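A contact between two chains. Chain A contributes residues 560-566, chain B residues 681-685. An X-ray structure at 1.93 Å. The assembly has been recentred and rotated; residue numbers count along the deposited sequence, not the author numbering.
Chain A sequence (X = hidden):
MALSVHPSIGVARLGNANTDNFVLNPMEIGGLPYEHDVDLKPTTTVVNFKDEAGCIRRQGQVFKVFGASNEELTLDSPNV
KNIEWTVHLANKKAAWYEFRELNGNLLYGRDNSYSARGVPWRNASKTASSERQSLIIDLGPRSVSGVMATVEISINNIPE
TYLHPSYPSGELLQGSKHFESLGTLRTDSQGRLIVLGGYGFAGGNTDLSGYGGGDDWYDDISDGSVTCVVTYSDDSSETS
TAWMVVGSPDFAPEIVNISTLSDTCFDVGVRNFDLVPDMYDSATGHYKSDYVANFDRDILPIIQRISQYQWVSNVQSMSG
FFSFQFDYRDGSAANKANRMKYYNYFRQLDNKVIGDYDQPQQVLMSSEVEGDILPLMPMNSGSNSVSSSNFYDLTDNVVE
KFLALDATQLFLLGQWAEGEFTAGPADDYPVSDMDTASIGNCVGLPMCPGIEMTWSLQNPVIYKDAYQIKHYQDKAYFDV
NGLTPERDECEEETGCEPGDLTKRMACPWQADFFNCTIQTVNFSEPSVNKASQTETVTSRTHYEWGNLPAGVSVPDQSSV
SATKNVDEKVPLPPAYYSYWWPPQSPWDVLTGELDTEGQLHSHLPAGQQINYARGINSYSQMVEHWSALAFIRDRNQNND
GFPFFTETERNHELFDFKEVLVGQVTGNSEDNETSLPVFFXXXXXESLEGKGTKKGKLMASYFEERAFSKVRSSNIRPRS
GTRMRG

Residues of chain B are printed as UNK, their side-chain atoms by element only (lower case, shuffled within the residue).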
ATOM      1  N   VAL A 560       7.511  20.969 -26.220  1.00 30.57           N
ATOM      2  CA  VAL A 560       7.141  21.523 -24.927  1.00 30.80           C
ATOM      3  C   VAL A 560       6.440  20.413 -24.175  1.00 31.71           C
ATOM      4  O   VAL A 560       5.724  19.606 -24.747  1.00 30.64           O
ATOM      5  CB  VAL A 560       6.192  22.738 -25.076  1.00 36.53           C
ATOM      6  CG1 VAL A 560       5.831  23.314 -23.684  1.00 38.16           C
ATOM      7  CG2 VAL A 560       6.823  23.816 -25.947  1.00 39.90           C
ATOM      8  N   SER A 561       6.686  20.359 -22.883  1.00 31.73           N
ATOM      9  CA  SER A 561       6.229  19.336 -21.989  1.00 31.00           C
ATOM     10  C   SER A 561       5.834  20.147 -20.703  1.00 34.49           C
ATOM     11  O   SER A 561       6.383  21.245 -20.489  1.00 28.47           O
ATOM     12  CB  SER A 561       7.449  18.477 -21.641  1.00 36.53           C
ATOM     13  OG  SER A 561       7.051  17.215 -21.206  1.00 48.23           O
ATOM     14  N   ALA A 562       4.938  19.612 -19.881  1.00 29.41           N
ATOM     15  CA  ALA A 562       4.572  20.240 -18.601  1.00 30.93           C
ATOM     16  C   ALA A 562       4.255  19.182 -17.582  1.00 33.43           C
ATOM     17  O   ALA A 562       3.851  18.025 -17.924  1.00 31.41           O
ATOM     18  CB  ALA A 562       3.414  21.200 -18.740  1.00 30.26           C
ATOM     19  N   THR A 563       4.550  19.532 -16.325  1.00 30.29           N
ATOM     20  CA  THR A 563       4.150  18.698 -15.221  1.00 29.09           C
ATOM     21  C   THR A 563       3.318  19.594 -14.284  1.00 28.71           C
ATOM     22  O   THR A 563       3.549  20.823 -14.227  1.00 30.45           O
ATOM     23  CB  THR A 563       5.323  18.062 -14.482  1.00 32.67           C
ATOM     24  OG1 THR A 563       6.045  19.082 -13.835  1.00 32.49           O
ATOM     25  CG2 THR A 563       6.285  17.276 -15.435  1.00 32.12           C
ATOM     26  N   LYS A 564       2.342  18.973 -13.649  1.00 24.81           N
ATOM     27  CA  LYS A 564       1.436  19.633 -12.711  1.00 29.70           C
ATOM     28  C   LYS A 564       1.377  18.810 -11.473  1.00 29.25           C
ATOM     29  O   LYS A 564       0.879  17.695 -11.462  1.00 27.20           O
ATOM     30  CB  LYS A 564       0.065  19.863 -13.286  1.00 32.96           C
ATOM     31  CG  LYS A 564      -0.716  20.937 -12.489  1.00 38.38           C
ATOM     32  CD  LYS A 564      -2.141  21.213 -12.973  1.00 41.58           C
ATOM     33  CE  LYS A 564      -2.895  19.904 -13.116  1.00 48.28           C
ATOM     34  NZ  LYS A 564      -4.342  19.947 -12.788  1.00 56.92           N
ATOM     35  N   ASN A 565       1.980  19.319 -10.409  1.00 27.79           N
ATOM     36  CA  ASN A 565       1.886  18.634  -9.118  1.00 31.86           C
ATOM     37  C   ASN A 565       0.986  19.369  -8.121  1.00 32.58           C
ATOM     38  O   ASN A 565       1.263  20.527  -7.773  1.00 29.08           O
ATOM     39  CB  ASN A 565       3.269  18.490  -8.519  1.00 38.94           C
ATOM     40  CG  ASN A 565       3.437  17.165  -7.814  1.00 54.80           C
ATOM     41  OD1 ASN A 565       3.639  16.158  -8.487  1.00 65.36           O
ATOM     42  ND2 ASN A 565       3.323  17.140  -6.474  1.00 53.53           N
ATOM     43  N   VAL A 566      -0.066  18.718  -7.672  1.00 27.81           N
ATOM     44  CA  VAL A 566      -0.959  19.278  -6.717  1.00 32.36           C
ATOM     45  C   VAL A 566      -0.807  18.589  -5.362  1.00 34.32           C
ATOM     46  O   VAL A 566      -0.794  17.382  -5.282  1.00 28.74           O
ATOM     47  CB  VAL A 566      -2.396  19.169  -7.219  1.00 33.47           C
ATOM     48  CG1 VAL A 566      -3.325  19.944  -6.307  1.00 37.02           C
ATOM     49  CG2 VAL A 566      -2.475  19.673  -8.650  1.00 32.76           C
TER
ATOM     50  N   UNK B 681       6.441   6.251 -16.562  1.00 17.09           N
ATOM     51  CA  UNK B 681       5.306   7.151 -16.778  1.00 17.08           C
ATOM     52  C   UNK B 681       5.206   8.065 -15.569  1.00 18.47           C
ATOM     53  O   UNK B 681       5.052   7.616 -14.441  1.00 17.60           O
ATOM     54  c   UNK B 681       2.839   7.253 -17.150  1.00 18.28           C
ATOM     55  c   UNK B 681       2.913   4.542 -18.321  1.00 18.99           C
ATOM     56  c   UNK B 681       4.028   6.368 -16.912  1.00 18.34           C
ATOM     57  c   UNK B 681       4.102   5.467 -18.164  1.00 17.60           C
ATOM     58  N   UNK B 682       5.298   9.345 -15.805  1.00 20.07           N
ATOM     59  CA  UNK B 682       5.276  10.262 -14.665  1.00 25.52           C
ATOM     60  C   UNK B 682       3.893  10.460 -14.031  1.00 29.82           C
ATOM     61  O   UNK B 682       3.713  10.302 -12.803  1.00 51.37           O
ATOM     62  o   UNK B 682       4.901  12.529 -13.022  1.00 31.34           O
ATOM     63  n   UNK B 682       6.543  13.649 -13.983  1.00 37.10           N
ATOM     64  c   UNK B 682       5.766  12.626 -13.893  1.00 30.78           C
ATOM     65  c   UNK B 682       5.939  11.563 -15.023  1.00 25.94           C
ATOM     66  N   UNK B 683       2.941  10.872 -14.802  1.00 30.08           N
ATOM     67  CA  UNK B 683       1.526  10.956 -14.247  1.00 37.95           C
ATOM     68  C   UNK B 683       1.168  12.422 -13.957  1.00 36.15           C
ATOM     69  O   UNK B 683       0.029  12.853 -14.234  1.00 35.96           O
ATOM     70  c   UNK B 683       1.296  10.133 -12.985  1.00 40.72           C
ATOM     71  N   UNK B 684       2.157  13.140 -13.423  1.00 33.62           N
ATOM     72  CA  UNK B 684       2.055  14.598 -13.303  1.00 37.04           C
ATOM     73  C   UNK B 684       2.352  15.226 -14.583  1.00 37.74           C
ATOM     74  O   UNK B 684       2.216  16.440 -14.680  1.00 29.20           O
ATOM     75  c   UNK B 684       2.943  15.127 -12.196  1.00 36.24           C
ATOM     76  o   UNK B 684       3.147  14.460  -9.923  1.00 44.09           O
ATOM     77  c   UNK B 684       2.422  14.696 -10.855  1.00 37.67           C
ATOM     78  n   UNK B 684       1.143  14.564 -10.780  1.00 36.41           N
ATOM     79  N   UNK B 685       2.697  14.419 -15.610  1.00 34.09           N
ATOM     80  CA  UNK B 685       2.530  14.930 -16.964  1.00 43.12           C
ATOM     81  C   UNK B 685       1.110  15.479 -17.247  1.00 43.32           C
ATOM     82  O   UNK B 685       0.950  16.411 -18.067  1.00 54.30           O
ATOM     83  c   UNK B 685       2.819  13.869 -17.997  1.00 45.68           C
ATOM     84  c   UNK B 685       3.183  14.490 -19.311  1.00 50.23           C
ATOM     85  n   UNK B 685       5.977  12.867 -20.613  1.00 50.95           N
ATOM     86  c   UNK B 685       5.173  14.100 -20.826  1.00 48.79           C
ATOM     87  c   UNK B 685       4.696  14.657 -19.474  1.00 51.28           C
TER

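Position 681 carries four side-chain carbons and no heteroatom. The first carbon forks, and one arm is two carbons long, so the chain is beta-branched and aliphatic. None of its side-chain atoms comes within contact range of the chain A strand. The residue is Ile B681.

Position 682 has two carbons, the second carrying one oxygen and one nitrogen. A planar end of this composition, one bond beyond CB, is a carboxamide. Its CA-to-CB bond points toward chain A, yet the contact is slight: the side-chain nitrogen lies 3.9 Å from CG2 of Thr A563. The side-chain oxygen is turned back to its own chain, where it accepts a hydrogen bond of 2.8 Å from the backbone N of position 684, with an angle of 150° at the hydrogen. This is Asn B682, with chi1 in the t well, and its OD1 ties down the turn that follows.

Position 683 has a single carbon, whose CA-to-CB bond points away from chain A and which makes no contact with it. One carbon alone defines Ala B683. Its phi of 104° is positive, consistent with a sharp change of direction in the backbone here.

Position 684 repeats the pattern of two carbons, with one oxygen and one nitrogen on the second, and is therefore Asn B684. It covers more of the contact than any other residue of its stretch. CB points toward the strand and lies 4.4 Å from CB of Thr A563. The orientation of the amide is uncertain, so the assignment rests on composition and connectivity alone.

Position 685 bears four carbons in an unbranched row ending in nitrogen, which identifies Lys B685. Its CA-to-CB bond points away from chain A, but the chain runs on far enough for CE to reach within 3.7 Å of OG of Ser A561. NZ is hydrogen-bonded elsewhere in the structure.

The contact works chiefly through backbone. Lys A564 N donates to Asn B684 O at 2.7 Å, and the angle of 160° makes the bond nearly straight. The same carbonyl oxygen also receives a CA-H...O contact from Thr A563 CA at 3.0 Å, so two neighbouring strand residues converge on one acceptor. A second CA-H...O contact runs the other way, from Lys B685 CA to Ala A562 O at 3.5 Å. The loop thus docks against an extended strand by the backbone hydrogen bond from Lys A564 N to Asn B684 O, supplemented by CA-H...O contacts, with 305 Å² buried over both sides.

Chain B, residues 681-685: INANK
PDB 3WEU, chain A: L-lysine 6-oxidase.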